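PDB 1LZL: heroin esterase from Rhodococcus sp., which probably hydrolyses the acetyl ester bonds of heroin, as an acetyl esterase of the alpha/beta hydrolase fold. Local coordinates for residues V198-F203 with D260-E265; L254-L259 with L282-G287. All blocks are in the same frame, centred on the assembly; numbering follows the deposited sequence.

Interaction 1: V198-F203 with D260-E265; sequences VSMTNF and DPLRDE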
loop_
_atom_site.group_PDB
_atom_site.type_symbol
_atom_site.label_atom_id
_atom_site.label_comp_id
_atom_site.label_asym_id
_atom_site.label_seq_id
_atom_site.Cartn_x
_atom_site.Cartn_y
_atom_site.Cartn_z
ATOM N N VAL A 198 12.030 -3.499 17.349
ATOM C CA VAL A 198 12.598 -2.302 18.010
ATOM C C VAL A 198 11.978 -1.025 17.491
ATOM O O VAL A 198 11.647 -0.117 18.311
ATOM C CB VAL A 198 14.123 -2.236 17.809
ATOM C CG1 VAL A 198 14.699 -0.938 18.363
ATOM C CG2 VAL A 198 14.749 -3.447 18.484
ATOM N N SER A 199 11.785 -0.842 16.179
ATOM C CA SER A 199 11.204 0.441 15.759
ATOM C C SER A 199 9.798 0.629 16.345
ATOM O O SER A 199 9.412 1.766 16.590
ATOM C CB SER A 199 11.255 0.575 14.246
ATOM O OG SER A 199 10.580 -0.498 13.559
ATOM N N MET A 200 9.106 -0.509 16.479
ATOM C CA MET A 200 7.721 -0.389 16.981
ATOM C C MET A 200 7.728 -0.124 18.481
ATOM O O MET A 200 6.770 0.537 18.970
ATOM C CB MET A 200 6.948 -1.633 16.644
ATOM C CG MET A 200 5.539 -1.649 16.193
ATOM S SD MET A 200 4.692 -0.142 15.820
ATOM C CE MET A 200 4.328 -0.389 14.078
ATOM N N THR A 201 8.724 -0.606 19.220
ATOM C CA THR A 201 8.754 -0.262 20.654
ATOM C C THR A 201 9.327 1.140 20.892
ATOM O O THR A 201 8.933 1.713 21.928
ATOM C CB THR A 201 9.587 -1.249 21.495
ATOM O OG1 THR A 201 10.966 -1.236 21.082
ATOM C CG2 THR A 201 9.069 -2.690 21.367
ATOM N N ASN A 202 10.212 1.640 20.033
ATOM C CA ASN A 202 10.923 2.880 20.325
ATOM C C ASN A 202 10.336 4.117 19.678
ATOM O O ASN A 202 10.598 5.255 20.161
ATOM C CB ASN A 202 12.392 2.754 19.873
ATOM C CG ASN A 202 13.194 1.763 20.678
ATOM O OD1 ASN A 202 12.781 0.873 21.434
ATOM N ND2 ASN A 202 14.510 1.851 20.472
ATOM N N PHE A 203 9.542 3.958 18.601
ATOM C CA PHE A 203 9.003 5.113 17.903
ATOM C C PHE A 203 7.583 5.396 18.399
ATOM O O PHE A 203 6.597 4.958 17.791
ATOM C CB PHE A 203 9.049 4.894 16.377
ATOM C CG PHE A 203 10.473 4.948 15.814
ATOM C CD1 PHE A 203 11.551 5.508 16.486
ATOM C CD2 PHE A 203 10.717 4.428 14.546
ATOM C CE1 PHE A 203 12.828 5.558 15.930
ATOM C CE2 PHE A 203 11.986 4.484 13.973
ATOM C CZ PHE A 203 13.052 5.049 14.652
ATOM N N ASP A 260 10.174 5.630 10.748
ATOM C CA ASP A 260 8.875 4.976 10.713
ATOM C C ASP A 260 8.799 3.809 11.657
ATOM O O ASP A 260 9.646 2.859 11.628
ATOM C CB ASP A 260 8.660 4.502 9.273
ATOM C CG ASP A 260 7.300 3.927 8.968
ATOM O OD1 ASP A 260 6.482 3.734 9.899
ATOM O OD2 ASP A 260 7.051 3.718 7.771
ATOM N N PRO A 261 7.821 3.679 12.550
ATOM C CA PRO A 261 7.705 2.495 13.395
ATOM C C PRO A 261 7.580 1.205 12.559
ATOM O O PRO A 261 7.922 0.132 13.040
ATOM C CB PRO A 261 6.354 2.672 14.122
ATOM C CG PRO A 261 5.812 3.951 13.671
ATOM C CD PRO A 261 6.752 4.684 12.777
ATOM N N LEU A 262 7.086 1.263 11.339
ATOM C CA LEU A 262 6.944 0.091 10.462
ATOM C C LEU A 262 8.269 -0.335 9.859
ATOM O O LEU A 262 8.318 -1.365 9.140
ATOM C CB LEU A 262 5.979 0.458 9.332
ATOM C CG LEU A 262 4.553 0.852 9.768
ATOM C CD1 LEU A 262 3.727 1.276 8.570
ATOM C CD2 LEU A 262 3.906 -0.305 10.506
ATOM N N ARG A 263 9.344 0.418 10.068
ATOM C CA ARG A 263 10.595 0.130 9.344
ATOM C C ARG A 263 11.076 -1.287 9.547
ATOM O O ARG A 263 11.409 -2.015 8.597
ATOM C CB ARG A 263 11.645 1.147 9.862
ATOM C CG ARG A 263 13.026 0.977 9.222
ATOM C CD ARG A 263 14.029 1.749 10.128
ATOM N NE ARG A 263 14.268 1.009 11.348
ATOM C CZ ARG A 263 14.708 1.577 12.493
ATOM N NH1 ARG A 263 14.926 2.888 12.548
ATOM N NH2 ARG A 263 14.901 0.785 13.543
ATOM N N ASP A 264 11.169 -1.732 10.813
ATOM C CA ASP A 264 11.815 -3.019 11.031
ATOM C C ASP A 264 10.951 -4.136 10.472
ATOM O O ASP A 264 11.548 -5.086 9.913
ATOM C CB ASP A 264 12.054 -3.276 12.527
ATOM C CG ASP A 264 13.093 -2.363 13.145
ATOM O OD1 ASP A 264 13.716 -1.536 12.448
ATOM O OD2 ASP A 264 13.265 -2.474 14.378
ATOM N N GLU A 265 9.616 -4.110 10.581
ATOM C CA GLU A 265 8.853 -5.258 10.063
ATOM C C GLU A 265 8.979 -5.310 8.556
ATOM O O GLU A 265 8.926 -6.370 7.950
ATOM C CB GLU A 265 7.407 -5.162 10.560
ATOM C CG GLU A 265 6.571 -4.055 9.945
ATOM C CD GLU A 265 5.409 -3.683 10.880
ATOM O OE1 GLU A 265 5.716 -3.310 12.029
ATOM O OE2 GLU A 265 4.227 -3.785 10.467
#
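The guanidinium of Arg-263 carries Ser-199 CB over one face, offset toward the rim, while Asp-264 OD1 lies at its edge, in plane. The Phe-203 ring, turned 77° from that guanidinium, meets Asp-260 O and Pro-261 CA at its edge; Phe-203 CZ comes within 3.6 Å of Arg-263 NH1. A bend at chi3 (74°) folds the arginine back so that NE and NH2 both grip Asp-264 OD1, NH2 meeting the syn lone pair of OD1 and NE arriving nearly along its C-O axis. The other carboxylate oxygen is left to helix 198-202: Ser-199 N donates to Asp-264 OD2 at 2.8 Å, from above the carboxylate plane. Serine, both donor and acceptor, suits the centre. Its hydroxyl, in the crowded position between backbone N and carbonyl carbon (chi1 57°), gives its proton to Pro-261 O at 2.8 Å from Ser-199 OG and accepts from Asp-264 N at 3.1 Å. Farther along helix 198-202, flexible Met-200 bends at chi2 and chi3 to lay CE against Leu-262 CD2 (3.6 Å), with SD and CE both against Pro-261 CB. Proline fits the turn with its fixed phi, and Asp-260 OD1 caps Leu-262 N at 2.9 Å. Asp-260 OD2 is hydrogen-bonded to His-290 ND1, so the short helix packs against the turn carrying what is probably the acid of a Ser-His-Asp catalytic triad, as in alpha/beta hydrolases.

Interaction 2: L254-L259 with L282-G287; sequences LSTMEL and LHSFPG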
loop_
_atom_site.group_PDB
_atom_site.type_symbol
_atom_site.label_atom_id
_atom_site.label_comp_id
_atom_site.label_asym_id
_atom_site.label_seq_id
_atom_site.Cartn_x
_atom_site.Cartn_y
_atom_site.Cartn_z
ATOM N N LEU A 254 10.405 -3.472 -1.845
ATOM C CA LEU A 254 9.900 -3.059 -0.516
ATOM C C LEU A 254 10.711 -1.873 -0.041
ATOM O O LEU A 254 11.957 -1.965 0.003
ATOM C CB LEU A 254 9.995 -4.230 0.474
ATOM C CG LEU A 254 9.148 -4.094 1.739
ATOM C CD1 LEU A 254 8.811 -5.442 2.332
ATOM C CD2 LEU A 254 9.864 -3.244 2.807
ATOM N N SER A 255 10.086 -0.752 0.275
ATOM C CA SER A 255 10.784 0.401 0.825
ATOM C C SER A 255 10.337 0.662 2.255
ATOM O O SER A 255 9.187 0.448 2.661
ATOM C CB SER A 255 10.567 1.659 -0.037
ATOM O OG SER A 255 9.153 1.946 -0.073
ATOM N N THR A 256 11.274 1.153 3.071
ATOM C CA THR A 256 11.023 1.574 4.450
ATOM C C THR A 256 11.683 2.928 4.665
ATOM O O THR A 256 12.544 3.421 3.914
ATOM C CB THR A 256 11.581 0.530 5.447
ATOM O OG1 THR A 256 12.998 0.384 5.228
ATOM C CG2 THR A 256 10.923 -0.834 5.262
ATOM N N MET A 257 11.254 3.605 5.740
ATOM C CA MET A 257 11.731 4.923 6.123
ATOM C C MET A 257 12.398 4.846 7.488
ATOM O O MET A 257 12.022 4.037 8.315
ATOM C CB MET A 257 10.587 5.927 6.132
ATOM C CG MET A 257 9.823 5.982 4.822
ATOM S SD MET A 257 10.759 6.670 3.452
ATOM C CE MET A 257 10.395 5.555 2.122
ATOM N N GLU A 258 13.390 5.730 7.690
ATOM C CA GLU A 258 14.200 5.608 8.902
ATOM C C GLU A 258 13.424 5.745 10.214
ATOM O O GLU A 258 13.610 4.964 11.137
ATOM C CB GLU A 258 15.293 6.683 8.824
ATOM C CG GLU A 258 16.216 6.574 10.037
ATOM C CD GLU A 258 17.411 7.497 10.045
ATOM O OE1 GLU A 258 17.962 7.755 8.956
ATOM O OE2 GLU A 258 17.809 7.925 11.178
ATOM N N LEU A 259 12.603 6.785 10.294
ATOM C CA LEU A 259 11.913 7.170 11.511
ATOM C C LEU A 259 10.477 6.678 11.508
ATOM O O LEU A 259 9.613 7.189 12.226
ATOM C CB LEU A 259 11.956 8.702 11.701
ATOM C CG LEU A 259 13.358 9.287 11.866
ATOM C CD1 LEU A 259 13.264 10.776 12.115
ATOM C CD2 LEU A 259 14.115 8.647 13.021
ATOM N N LEU A 282 15.175 -4.215 -1.679
ATOM C CA LEU A 282 14.855 -3.637 -0.377
ATOM C C LEU A 282 15.557 -2.283 -0.264
ATOM O O LEU A 282 16.760 -2.215 -0.545
ATOM C CB LEU A 282 15.318 -4.547 0.780
ATOM C CG LEU A 282 15.301 -3.889 2.179
ATOM C CD1 LEU A 282 13.888 -3.481 2.604
ATOM C CD2 LEU A 282 15.916 -4.881 3.163
ATOM N N HIS A 283 14.858 -1.211 0.064
ATOM C CA HIS A 283 15.513 0.078 0.234
ATOM C C HIS A 283 14.953 0.788 1.455
ATOM O O HIS A 283 13.763 1.152 1.454
ATOM C CB HIS A 283 15.299 0.892 -1.037
ATOM C CG HIS A 283 16.301 2.000 -1.178
ATOM N ND1 HIS A 283 16.436 2.683 -2.372
ATOM C CD2 HIS A 283 17.191 2.527 -0.322
ATOM C CE1 HIS A 283 17.381 3.597 -2.219
ATOM N NE2 HIS A 283 17.879 3.536 -0.984
ATOM N N SER A 284 15.804 0.932 2.480
ATOM C CA SER A 284 15.456 1.787 3.635
ATOM C C SER A 284 16.128 3.120 3.406
ATOM O O SER A 284 17.366 3.230 3.288
ATOM C CB SER A 284 15.914 1.134 4.915
ATOM O OG SER A 284 15.265 1.648 6.096
ATOM N N PHE A 285 15.324 4.184 3.324
ATOM C CA PHE A 285 15.829 5.497 2.923
ATOM C C PHE A 285 16.271 6.255 4.168
ATOM O O PHE A 285 15.617 6.119 5.241
ATOM C CB PHE A 285 14.708 6.278 2.207
ATOM C CG PHE A 285 14.488 5.835 0.774
ATOM C CD1 PHE A 285 13.635 4.764 0.519
ATOM C CD2 PHE A 285 15.149 6.446 -0.294
ATOM C CE1 PHE A 285 13.431 4.283 -0.768
ATOM C CE2 PHE A 285 14.957 5.979 -1.602
ATOM C CZ PHE A 285 14.108 4.908 -1.814
ATOM N N PRO A 286 17.371 6.996 4.110
ATOM C CA PRO A 286 17.895 7.679 5.295
ATOM C C PRO A 286 17.175 9.001 5.561
ATOM O O PRO A 286 16.791 9.714 4.624
ATOM C CB PRO A 286 19.353 7.924 4.856
ATOM C CG PRO A 286 19.248 8.217 3.392
ATOM C CD PRO A 286 18.190 7.229 2.892
ATOM N N GLY A 287 17.033 9.303 6.844
ATOM C CA GLY A 287 16.607 10.679 7.194
ATOM C C GLY A 287 15.149 10.948 6.925
ATOM O O GLY A 287 14.662 12.079 6.889
#
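Three backbone hydrogen bonds bind strands 254-257 and 282-285 tightly in parallel register: His-283 N to Leu-254 O, Thr-256 N to His-283 O (each 3.0 Å between the named atoms) and Phe-285 N to Thr-256 O. On one face the buried Ser-255, Met-257 and Phe-285 pack closely. Phe-285, chi1 -78°, presents its ring edge to Ser-255 CB, where a small residue fits beside the broad ring. Met-257, bent at chi2 and chi3, runs alongside it in a Met-aromatic contact, its CE 3.7 Å from Phe-285 CD1. His-283 lies with CG over one face of the Phe-285 ring, its ND1 hydrogen-bonded to Glu-307 of helix 299-315.

On the other face, which packs against helix 263-275, Leu-254 and Thr-256 are buried. Leu-254 CD2 and Leu-282 CD1 stand side by side, 4.0 Å apart, and Thr-256 OG1 and Ser-284 OG pair in a hydrogen bond of 2.7 Å; either could be the donor. The contact opens instead across the sheet, toward the outer strand, where Leu-282, His-283 and Ser-284 are partly exposed, and beyond it at Pro-286. There the extended Glu-258 side chain accepts from Gly-287 N at 2.8 Å, OE1 to N; Gly-287 has a positive phi (74°), readily adopted without a side chain. The whole is a parallel beta-alpha-beta unit, strand 252-257, helix 263-275 and strand 280-285, closing one end of the alpha/beta hydrolase sheet.

Overall arrangement
Both interactions share the chain from strand 252-257 into helix 263-275, with centres 12 Å apart. Interaction 2 belongs to the sheet itself, buried along strand 254-257 and more open along the outermost strand 280-285; interaction 1 is a mainly buried contact beyond the strand's C-terminal end, between a helix and a helix-entry turn. Accordingly, main-chain bonds in regular register dominate interaction 2, whereas in interaction 1 the Ser-199 hydroxyl and Asp-264 carboxylate bond to main-chain groups, beside apolar packing of Met-200, while the guanidinium steadies Asp-264 within its own segment. The two meet where Arg-263 NH1 approaches Glu-258 O at 2.8 Å, a probable hydrogen bond tying the first turn of helix 263-275 back to the chain just after strand 252-257; Phe-203 CE2 packs on the same carbonyl.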